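Local coordinates for protein fructose transport system repressor FruR (Pseudomonas putida, PDB 3O74) that probably binds specific DNA sites as a LacI-family transcriptional regulator, acting as repressor or activator, with fructose 1-phosphate as its preferred effector, at residues I123-A128 with A183-S188. Residues are numbered along the deposited sequence; the frame is centred on the assembly and turned at random.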
ATOM      1  N   ILE B 123      11.683 -28.749  -4.162  1.00 38.43           N
ATOM      2  CA  ILE B 123      11.531 -27.427  -3.574  1.00 36.85           C
ATOM      3  C   ILE B 123      12.026 -26.373  -4.552  1.00 39.11           C
ATOM      4  O   ILE B 123      12.997 -26.593  -5.275  1.00 38.47           O
ATOM      5  CB  ILE B 123      12.295 -27.303  -2.237  1.00 36.86           C
ATOM      6  CG1 ILE B 123      11.990 -25.963  -1.568  1.00 37.68           C
ATOM      7  CG2 ILE B 123      13.795 -27.480  -2.447  1.00 40.88           C
ATOM      8  CD1 ILE B 123      12.450 -25.880  -0.127  1.00 38.29           C
ATOM      9  N   ALA B 124      11.352 -25.229  -4.580  1.00 32.60           N
ATOM     10  CA  ALA B 124      11.718 -24.184  -5.518  1.00 34.76           C
ATOM     11  C   ALA B 124      11.800 -22.825  -4.844  1.00 31.19           C
ATOM     12  O   ALA B 124      11.174 -22.584  -3.812  1.00 27.73           O
ATOM     13  CB  ALA B 124      10.736 -24.141  -6.676  1.00 38.17           C
ATOM     14  N   LEU B 125      12.596 -21.950  -5.443  1.00 28.68           N
ATOM     15  CA  LEU B 125      12.675 -20.563  -5.032  1.00 27.87           C
ATOM     16  C   LEU B 125      12.194 -19.696  -6.186  1.00 28.09           C
ATOM     17  O   LEU B 125      12.653 -19.842  -7.320  1.00 28.32           O
ATOM     18  CB  LEU B 125      14.112 -20.189  -4.681  1.00 29.96           C
ATOM     19  CG  LEU B 125      14.329 -18.700  -4.431  1.00 30.76           C
ATOM     20  CD1 LEU B 125      13.947 -18.335  -3.004  1.00 29.02           C
ATOM     21  CD2 LEU B 125      15.777 -18.327  -4.719  1.00 35.90           C
ATOM     22  N   ILE B 126      11.254 -18.808  -5.899  1.00 22.49           N
ATOM     23  CA  ILE B 126      10.807 -17.842  -6.885  1.00 22.66           C
ATOM     24  C   ILE B 126      11.177 -16.447  -6.397  1.00 24.30           C
ATOM     25  O   ILE B 126      10.752 -16.020  -5.326  1.00 22.63           O
ATOM     26  CB  ILE B 126       9.297 -17.947  -7.130  1.00 22.01           C
ATOM     27  CG1 ILE B 126       8.989 -19.143  -8.037  1.00 23.78           C
ATOM     28  CG2 ILE B 126       8.757 -16.659  -7.755  1.00 23.89           C
ATOM     29  CD1 ILE B 126       7.502 -19.361  -8.297  1.00 30.80           C
ATOM     30  N   GLY B 127      11.974 -15.749  -7.195  1.00 23.78           N
ATOM     31  CA  GLY B 127      12.459 -14.435  -6.834  1.00 26.41           C
ATOM     32  C   GLY B 127      12.531 -13.543  -8.054  1.00 24.95           C
ATOM     33  O   GLY B 127      12.022 -13.895  -9.110  1.00 24.59           O
ATOM     34  N   ALA B 128      13.168 -12.389  -7.909  1.00 20.96           N
ATOM     35  CA  ALA B 128      13.245 -11.411  -8.987  1.00 22.68           C
ATOM     36  C   ALA B 128      14.404 -10.464  -8.732  1.00 22.75           C
ATOM     37  O   ALA B 128      14.879 -10.350  -7.603  1.00 28.08           O
ATOM     38  CB  ALA B 128      11.937 -10.632  -9.101  1.00 23.40           C
ATOM     39  N   ALA B 183       7.286 -28.009  -2.275  1.00 31.16           N
ATOM     40  CA  ALA B 183       7.497 -26.841  -1.426  1.00 31.77           C
ATOM     41  C   ALA B 183       7.981 -25.650  -2.242  1.00 30.71           C
ATOM     42  O   ALA B 183       8.677 -25.812  -3.247  1.00 29.67           O
ATOM     43  CB  ALA B 183       8.492 -27.160  -0.312  1.00 29.11           C
ATOM     44  N   LEU B 184       7.617 -24.454  -1.799  1.00 28.39           N
ATOM     45  CA  LEU B 184       7.952 -23.246  -2.538  1.00 29.89           C
ATOM     46  C   LEU B 184       8.199 -22.061  -1.616  1.00 27.77           C
ATOM     47  O   LEU B 184       7.429 -21.803  -0.691  1.00 33.13           O
ATOM     48  CB  LEU B 184       6.835 -22.897  -3.521  1.00 29.39           C
ATOM     49  CG  LEU B 184       6.991 -21.548  -4.225  1.00 30.53           C
ATOM     50  CD1 LEU B 184       8.110 -21.615  -5.246  1.00 29.48           C
ATOM     51  CD2 LEU B 184       5.687 -21.122  -4.888  1.00 32.44           C
ATOM     52  N   VAL B 185       9.282 -21.341  -1.886  1.00 22.53           N
ATOM     53  CA  VAL B 185       9.564 -20.088  -1.199  1.00 24.31           C
ATOM     54  C   VAL B 185       9.539 -18.945  -2.203  1.00 25.40           C
ATOM     55  O   VAL B 185      10.176 -19.028  -3.254  1.00 24.61           O
ATOM     56  CB  VAL B 185      10.942 -20.115  -0.516  1.00 28.64           C
ATOM     57  CG1 VAL B 185      11.303 -18.735   0.027  1.00 30.97           C
ATOM     58  CG2 VAL B 185      10.965 -21.152   0.593  1.00 33.14           C
ATOM     59  N   THR B 186       8.787 -17.891  -1.892  1.00 20.98           N
ATOM     60  CA  THR B 186       8.835 -16.667  -2.683  1.00 22.12           C
ATOM     61  C   THR B 186       9.568 -15.595  -1.886  1.00 21.16           C
ATOM     62  O   THR B 186       9.370 -15.464  -0.676  1.00 23.83           O
ATOM     63  CB  THR B 186       7.429 -16.160  -3.053  1.00 23.06           C
ATOM     64  OG1 THR B 186       6.647 -16.020  -1.863  1.00 26.81           O
ATOM     65  CG2 THR B 186       6.733 -17.137  -3.987  1.00 28.08           C
ATOM     66  N   THR B 187      10.416 -14.831  -2.564  1.00 21.55           N
ATOM     67  CA  THR B 187      11.240 -13.833  -1.891  1.00 18.55           C
ATOM     68  C   THR B 187      10.485 -12.531  -1.642  1.00 21.35           C
ATOM     69  O   THR B 187      11.036 -11.586  -1.080  1.00 22.48           O
ATOM     70  CB  THR B 187      12.512 -13.533  -2.685  1.00 18.71           C
ATOM     71  OG1 THR B 187      12.164 -12.936  -3.941  1.00 20.86           O
ATOM     72  CG2 THR B 187      13.314 -14.826  -2.911  1.00 19.73           C
ATOM     73  N   SER B 188       9.227 -12.483  -2.064  1.00 20.69           N
ATOM     74  CA  SER B 188       8.425 -11.277  -1.922  1.00 25.05           C
ATOM     75  C   SER B 188       6.942 -11.606  -2.006  1.00 26.09           C
ATOM     76  O   SER B 188       6.523 -12.425  -2.830  1.00 18.08           O
ATOM     77  CB  SER B 188       8.791 -10.267  -3.008  1.00 32.71           C
ATOM     78  OG  SER B 188       7.927  -9.142  -2.962  1.00 37.52           O
TER
HETATM   79  O   HOH W   1      14.428 -12.148  -5.037  1.00 17.99           O
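Strand 122-128 and strand 183-186 pair in parallel, Ile-123 beside Ala-183 through Ile-126 beside Thr-186, in the sheet of the C-terminal lobe. Four backbone hydrogen bonds join them. The first, from Ala-124 N to Ala-183 O, is the most bent (146° at the hydrogen). Val-185 N to Ala-124 O and Ile-126 N to Val-185 O are nearly straight. Thr-187 N, just past the strand, adds the fourth, 3.0 Å from Ile-126 O.

On one face, Ala-124, Ile-126, Leu-184 and Thr-186 lie under helices 163-177 and 189-201. Leu-184 has CG anti to its backbone N (chi1 172°), and its CD1 reaches across to Ile-126 CG1 at 3.8 Å and Ala-124 CB at 3.9 Å. Thr-186 OG1 is hydrogen-bonded to Thr-213 OG1.

On the other face, Ile-123, Ala-183 and Val-185 meet helix 104-116. Ile-123 CG1 sits 3.9 Å from Ala-183 CB. Further along, the Leu-125 side chain meets that of Thr-187 at about a right angle, CD1 to CG2 3.6 Å.

At the C-terminal end, Thr-187 OG1 lies 3.3 Å from Gly-127 CA. A water links Thr-187 OG1 to Ala-128 N, accepting from the Ala-128 N-H at 3.1 Å. Ser-188 follows at the N-cap position of helix 189-201.

Parallel strands covered by helices on both faces are characteristic of the alpha/beta lobes of LacI-family, periplasmic-binding-protein-like domains.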